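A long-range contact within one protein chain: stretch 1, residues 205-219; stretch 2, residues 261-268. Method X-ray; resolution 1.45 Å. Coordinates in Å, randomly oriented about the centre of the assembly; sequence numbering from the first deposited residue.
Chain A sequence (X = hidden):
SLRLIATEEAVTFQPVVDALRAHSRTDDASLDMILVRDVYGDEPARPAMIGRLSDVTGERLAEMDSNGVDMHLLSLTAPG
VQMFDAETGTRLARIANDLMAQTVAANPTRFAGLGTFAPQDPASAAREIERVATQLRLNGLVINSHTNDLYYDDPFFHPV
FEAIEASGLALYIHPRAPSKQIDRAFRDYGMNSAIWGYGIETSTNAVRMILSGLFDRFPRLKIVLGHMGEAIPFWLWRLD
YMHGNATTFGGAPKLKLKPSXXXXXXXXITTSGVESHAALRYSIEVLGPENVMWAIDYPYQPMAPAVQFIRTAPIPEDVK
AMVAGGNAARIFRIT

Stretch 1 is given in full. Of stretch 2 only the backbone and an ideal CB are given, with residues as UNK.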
# COMPACT_ATOMS: atom_id res chain seq x y z
N ASN A 205 -9.77 2.50 -0.26
CA ASN A 205 -11.12 2.79 0.21
C ASN A 205 -11.04 3.53 1.54
O ASN A 205 -11.59 4.64 1.70
CB ASN A 205 -11.88 1.47 0.35
CG ASN A 205 -13.40 1.65 0.39
OD1 ASN A 205 -13.91 2.75 0.59
ND2 ASN A 205 -14.13 0.54 0.20
N ALA A 206 -10.32 2.96 2.50
CA ALA A 206 -10.24 3.57 3.82
C ALA A 206 -9.59 4.96 3.82
O ALA A 206 -10.02 5.86 4.56
CB ALA A 206 -9.52 2.64 4.80
N VAL A 207 -8.54 5.13 3.02
CA VAL A 207 -7.91 6.45 2.94
C VAL A 207 -8.87 7.49 2.36
O VAL A 207 -8.94 8.62 2.84
CB VAL A 207 -6.59 6.38 2.14
CG1 VAL A 207 -6.05 7.77 1.84
CG2 VAL A 207 -5.56 5.57 2.93
N ARG A 208 -9.65 7.11 1.34
CA ARG A 208 -10.66 8.01 0.79
C ARG A 208 -11.67 8.37 1.87
O ARG A 208 -12.09 9.52 1.98
CB ARG A 208 -11.40 7.38 -0.40
CG ARG A 208 -10.53 7.16 -1.64
CD ARG A 208 -11.36 6.50 -2.77
NE ARG A 208 -12.40 7.42 -3.23
CZ ARG A 208 -12.30 8.22 -4.29
NH1 ARG A 208 -11.21 8.17 -5.06
NH2 ARG A 208 -13.28 9.05 -4.59
N MET A 209 -12.06 7.39 2.68
CA MET A 209 -13.02 7.65 3.76
C MET A 209 -12.47 8.69 4.72
O MET A 209 -13.15 9.67 5.06
CB MET A 209 -13.35 6.36 4.52
CG MET A 209 -14.18 5.36 3.71
SD MET A 209 -14.23 3.71 4.45
CE MET A 209 -15.38 3.95 5.80
N ILE A 210 -11.23 8.50 5.16
CA ILE A 210 -10.62 9.45 6.07
C ILE A 210 -10.49 10.84 5.46
O ILE A 210 -10.92 11.83 6.05
CB ILE A 210 -9.25 8.94 6.54
CG1 ILE A 210 -9.43 7.68 7.40
CG2 ILE A 210 -8.51 10.01 7.33
CD1 ILE A 210 -8.13 6.96 7.70
N LEU A 211 -9.88 10.92 4.28
CA LEU A 211 -9.60 12.22 3.67
C LEU A 211 -10.86 12.99 3.27
O LEU A 211 -10.83 14.22 3.21
CB LEU A 211 -8.65 12.09 2.47
CG LEU A 211 -7.24 11.62 2.82
CD1 LEU A 211 -6.39 11.54 1.55
CD2 LEU A 211 -6.57 12.53 3.85
N SER A 212 -11.95 12.27 3.03
CA SER A 212 -13.21 12.91 2.64
C SER A 212 -13.92 13.55 3.83
O SER A 212 -14.87 14.31 3.64
CB SER A 212 -14.15 11.91 1.99
OG SER A 212 -14.67 11.02 2.96
N GLY A 213 -13.47 13.25 5.04
CA GLY A 213 -14.09 13.80 6.23
C GLY A 213 -15.26 12.99 6.75
O GLY A 213 -16.08 13.48 7.53
N LEU A 214 -15.34 11.73 6.32
CA LEU A 214 -16.45 10.87 6.73
C LEU A 214 -16.50 10.76 8.25
O LEU A 214 -17.58 10.66 8.83
CB LEU A 214 -16.31 9.49 6.09
CG LEU A 214 -17.51 8.55 6.28
CD1 LEU A 214 -18.69 9.00 5.43
CD2 LEU A 214 -17.11 7.11 5.94
N PHE A 215 -15.34 10.78 8.89
CA PHE A 215 -15.29 10.64 10.35
C PHE A 215 -15.51 11.94 11.13
O PHE A 215 -15.62 11.90 12.35
CB PHE A 215 -14.04 9.88 10.78
CG PHE A 215 -13.93 8.54 10.10
CD1 PHE A 215 -14.68 7.47 10.55
CD2 PHE A 215 -13.12 8.38 8.97
CE1 PHE A 215 -14.61 6.22 9.91
CE2 PHE A 215 -13.04 7.15 8.33
CZ PHE A 215 -13.79 6.07 8.80
N ASP A 216 -15.60 13.07 10.43
CA ASP A 216 -16.14 14.27 11.07
C ASP A 216 -17.67 14.23 10.98
O ASP A 216 -18.36 14.70 11.89
CB ASP A 216 -15.61 15.56 10.43
CG ASP A 216 -14.18 15.87 10.86
OD1 ASP A 216 -13.69 15.27 11.85
OD2 ASP A 216 -13.56 16.73 10.21
N ARG A 217 -18.19 13.67 9.90
CA ARG A 217 -19.64 13.55 9.74
C ARG A 217 -20.20 12.49 10.69
O ARG A 217 -21.27 12.69 11.27
CB ARG A 217 -19.98 13.19 8.29
CG ARG A 217 -21.46 13.15 7.99
CD ARG A 217 -21.69 12.83 6.52
NE ARG A 217 -21.42 13.97 5.66
CZ ARG A 217 -22.34 14.88 5.32
NH1 ARG A 217 -23.58 14.78 5.78
NH2 ARG A 217 -22.01 15.89 4.53
N PHE A 218 -19.48 11.38 10.84
CA PHE A 218 -19.91 10.29 11.71
C PHE A 218 -18.79 9.91 12.67
O PHE A 218 -18.12 8.87 12.50
CB PHE A 218 -20.32 9.06 10.89
CG PHE A 218 -21.33 9.34 9.81
CD1 PHE A 218 -22.65 9.63 10.13
CD2 PHE A 218 -20.97 9.27 8.48
CE1 PHE A 218 -23.59 9.88 9.12
CE2 PHE A 218 -21.89 9.51 7.47
CZ PHE A 218 -23.21 9.81 7.80
N PRO A 219 -18.55 10.76 13.68
CA PRO A 219 -17.37 10.60 14.53
C PRO A 219 -17.39 9.38 15.43
O PRO A 219 -16.35 9.03 15.96
CB PRO A 219 -17.35 11.89 15.36
CG PRO A 219 -18.79 12.34 15.39
CD PRO A 219 -19.31 11.98 14.01
N UNK A 261 -4.89 10.51 13.40
CA UNK A 261 -5.77 10.62 14.56
C UNK A 261 -7.14 9.99 14.31
O UNK A 261 -7.70 9.36 15.20
CB UNK A 261 -5.94 12.09 14.95
N UNK A 262 -7.68 10.15 13.10
CA UNK A 262 -8.85 9.36 12.72
C UNK A 262 -8.53 7.88 12.75
O UNK A 262 -9.36 7.08 13.20
CB UNK A 262 -9.35 9.76 11.33
N UNK A 263 -7.35 7.50 12.27
CA UNK A 263 -7.07 6.08 12.22
C UNK A 263 -7.04 5.50 13.64
O UNK A 263 -7.61 4.45 13.89
CB UNK A 263 -5.75 5.82 11.50
N UNK A 264 -6.42 6.21 14.58
CA UNK A 264 -6.37 5.69 15.94
C UNK A 264 -7.71 5.82 16.67
O UNK A 264 -8.05 4.95 17.48
CB UNK A 264 -5.28 6.42 16.73
N UNK A 265 -8.48 6.87 16.39
CA UNK A 265 -9.75 7.08 17.08
C UNK A 265 -10.84 6.15 16.56
O UNK A 265 -11.59 5.56 17.34
CB UNK A 265 -10.20 8.54 16.93
N UNK A 266 -10.93 6.05 15.24
CA UNK A 266 -12.05 5.38 14.58
C UNK A 266 -11.79 3.98 14.04
O UNK A 266 -12.74 3.29 13.66
CB UNK A 266 -12.52 6.26 13.42
N UNK A 267 -10.52 3.57 14.00
CA UNK A 267 -10.20 2.25 13.46
C UNK A 267 -9.54 1.35 14.49
O UNK A 267 -8.90 1.82 15.43
CB UNK A 267 -9.29 2.39 12.24
N UNK A 268 -9.69 0.05 14.26
CA UNK A 268 -8.85 -0.97 14.89
C UNK A 268 -8.46 -1.93 13.78
O UNK A 268 -9.06 -1.92 12.69
CB UNK A 268 -9.57 -1.69 16.04

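Position 261 lies in a helix, and nothing of stretch 1 lies within 5.5 Å of its ideal CB, so many side chains would suit. It is Glu261, which makes no contact across the stretches.

At position 262 the CA-to-CB bond points toward stretch 1. The ideal CB is 4.1 Å from Ile210 CG2 and 4.7 Å from Phe215 CD2, so an apolar base is favoured. Farther out lies the carboxylate of Asp216, an acceptor. Leucine or methionine would meet the apolar part; a long side chain ending in a donor could meet both. The residue is Tyr262. Its CD2 lies 4.0 Å from Ile210 CG2, and its CD1 3.6 Å from Phe215 CB. The hydroxyl OH donates a very short hydrogen bond, 2.5 Å, to Asp216 OD1, which lies at the ring edge.

Position 263 points sideways. Its ideal CB is 4.6 Å from Ile210 CD1, so an aliphatic or aromatic residue would fit. It is Phe263, whose CD1 meets Ile210 CD1 at 4.3 Å, at the edge of the ring.

Position 264 is out of reach and unrestricted; it is Arg264.

Position 265 points toward stretch 1, but nothing of stretch 1 lies within 5.5 Å of the ideal CB. A short side chain would fall short. Farther off are the carbonyls of Phe215 and Pro219 and the Asp216 carboxylate, which favour a long donor such as lysine or arginine. Arg265 extends to the two carbonyls: its NH2 is 2.9 Å from Phe215 O, and Pro219 O lies over one face of the guanidinium. Water 1 links it to the carboxylate, accepting from Arg265 NH1 at 3.0 Å and donating to Asp216 OD1 at 2.9 Å.

Position 266 also points toward stretch 1. The ideal CB is 3.8 Å from Phe215 CD1 and 5.4 Å from Pro219 O. A side chain with a donor a little way beyond CB would suit, asparagine best; the hydroxyl of serine or threonine would stop short. Asn266 donates from ND2 to Pro219 O at 2.9 Å, while its CG packs 3.7 Å from Phe215 CD1. Its OD1 accepts from Arg265 NE at 2.9 Å.

Position 267 leaves helical angles and begins a strand. Its CB points sideways, and nothing of stretch 1 lies within 5.5 Å of the ideal CB, but Ala206, Ile210 and Phe215 offer an apolar surface farther out. A large apolar side chain could reach it. Phe267 does: CE1 is 3.5 Å from Phe215 CZ and 3.9 Å from Ile210 CD1, and CE2 is 4.0 Å from Ala206 CB. Its edge is turned toward the Phe215 face.

Position 268 is out of reach; it is Ala268.

Stretch 2 (261-268) EYFRRNFA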
# COMPACT_ATOMS: atom_id res chain seq x y z
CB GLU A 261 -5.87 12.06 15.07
CG GLU A 261 -4.55 12.55 15.64
CD GLU A 261 -4.46 14.05 15.84
OE1 GLU A 261 -5.34 14.79 15.35
OE2 GLU A 261 -3.50 14.50 16.51
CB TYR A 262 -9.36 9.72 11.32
CG TYR A 262 -9.88 11.13 11.28
CD1 TYR A 262 -11.06 11.47 11.94
CD2 TYR A 262 -9.17 12.12 10.62
CE1 TYR A 262 -11.52 12.76 11.93
CE2 TYR A 262 -9.63 13.43 10.61
CZ TYR A 262 -10.81 13.75 11.27
OH TYR A 262 -11.27 15.04 11.28
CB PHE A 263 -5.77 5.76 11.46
CG PHE A 263 -5.68 4.31 11.08
CD1 PHE A 263 -6.37 3.83 9.98
CD2 PHE A 263 -4.99 3.42 11.87
CE1 PHE A 263 -6.34 2.49 9.64
CE2 PHE A 263 -4.95 2.06 11.54
CZ PHE A 263 -5.62 1.60 10.42
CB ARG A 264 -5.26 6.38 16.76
CG ARG A 264 -3.84 6.08 16.26
CD ARG A 264 -2.78 6.70 17.18
NE ARG A 264 -1.53 6.92 16.47
CZ ARG A 264 -1.22 8.02 15.79
NH1 ARG A 264 -2.07 9.04 15.76
NH2 ARG A 264 -0.05 8.12 15.17
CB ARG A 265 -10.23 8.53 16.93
CG ARG A 265 -11.44 8.88 17.79
CD ARG A 265 -11.96 10.30 17.53
NE ARG A 265 -12.56 10.39 16.20
CZ ARG A 265 -13.19 11.44 15.71
NH1 ARG A 265 -13.34 12.54 16.43
NH2 ARG A 265 -13.71 11.38 14.48
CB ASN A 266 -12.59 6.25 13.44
CG ASN A 266 -13.23 7.53 13.95
OD1 ASN A 266 -12.61 8.60 13.96
ND2 ASN A 266 -14.48 7.42 14.40
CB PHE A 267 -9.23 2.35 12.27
CG PHE A 267 -9.82 2.98 11.03
CD1 PHE A 267 -10.12 4.32 10.99
CD2 PHE A 267 -10.00 2.22 9.89
CE1 PHE A 267 -10.63 4.91 9.83
CE2 PHE A 267 -10.51 2.79 8.72
CZ PHE A 267 -10.83 4.14 8.70
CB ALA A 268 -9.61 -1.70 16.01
O HOH W 1 -14.58 14.37 14.46
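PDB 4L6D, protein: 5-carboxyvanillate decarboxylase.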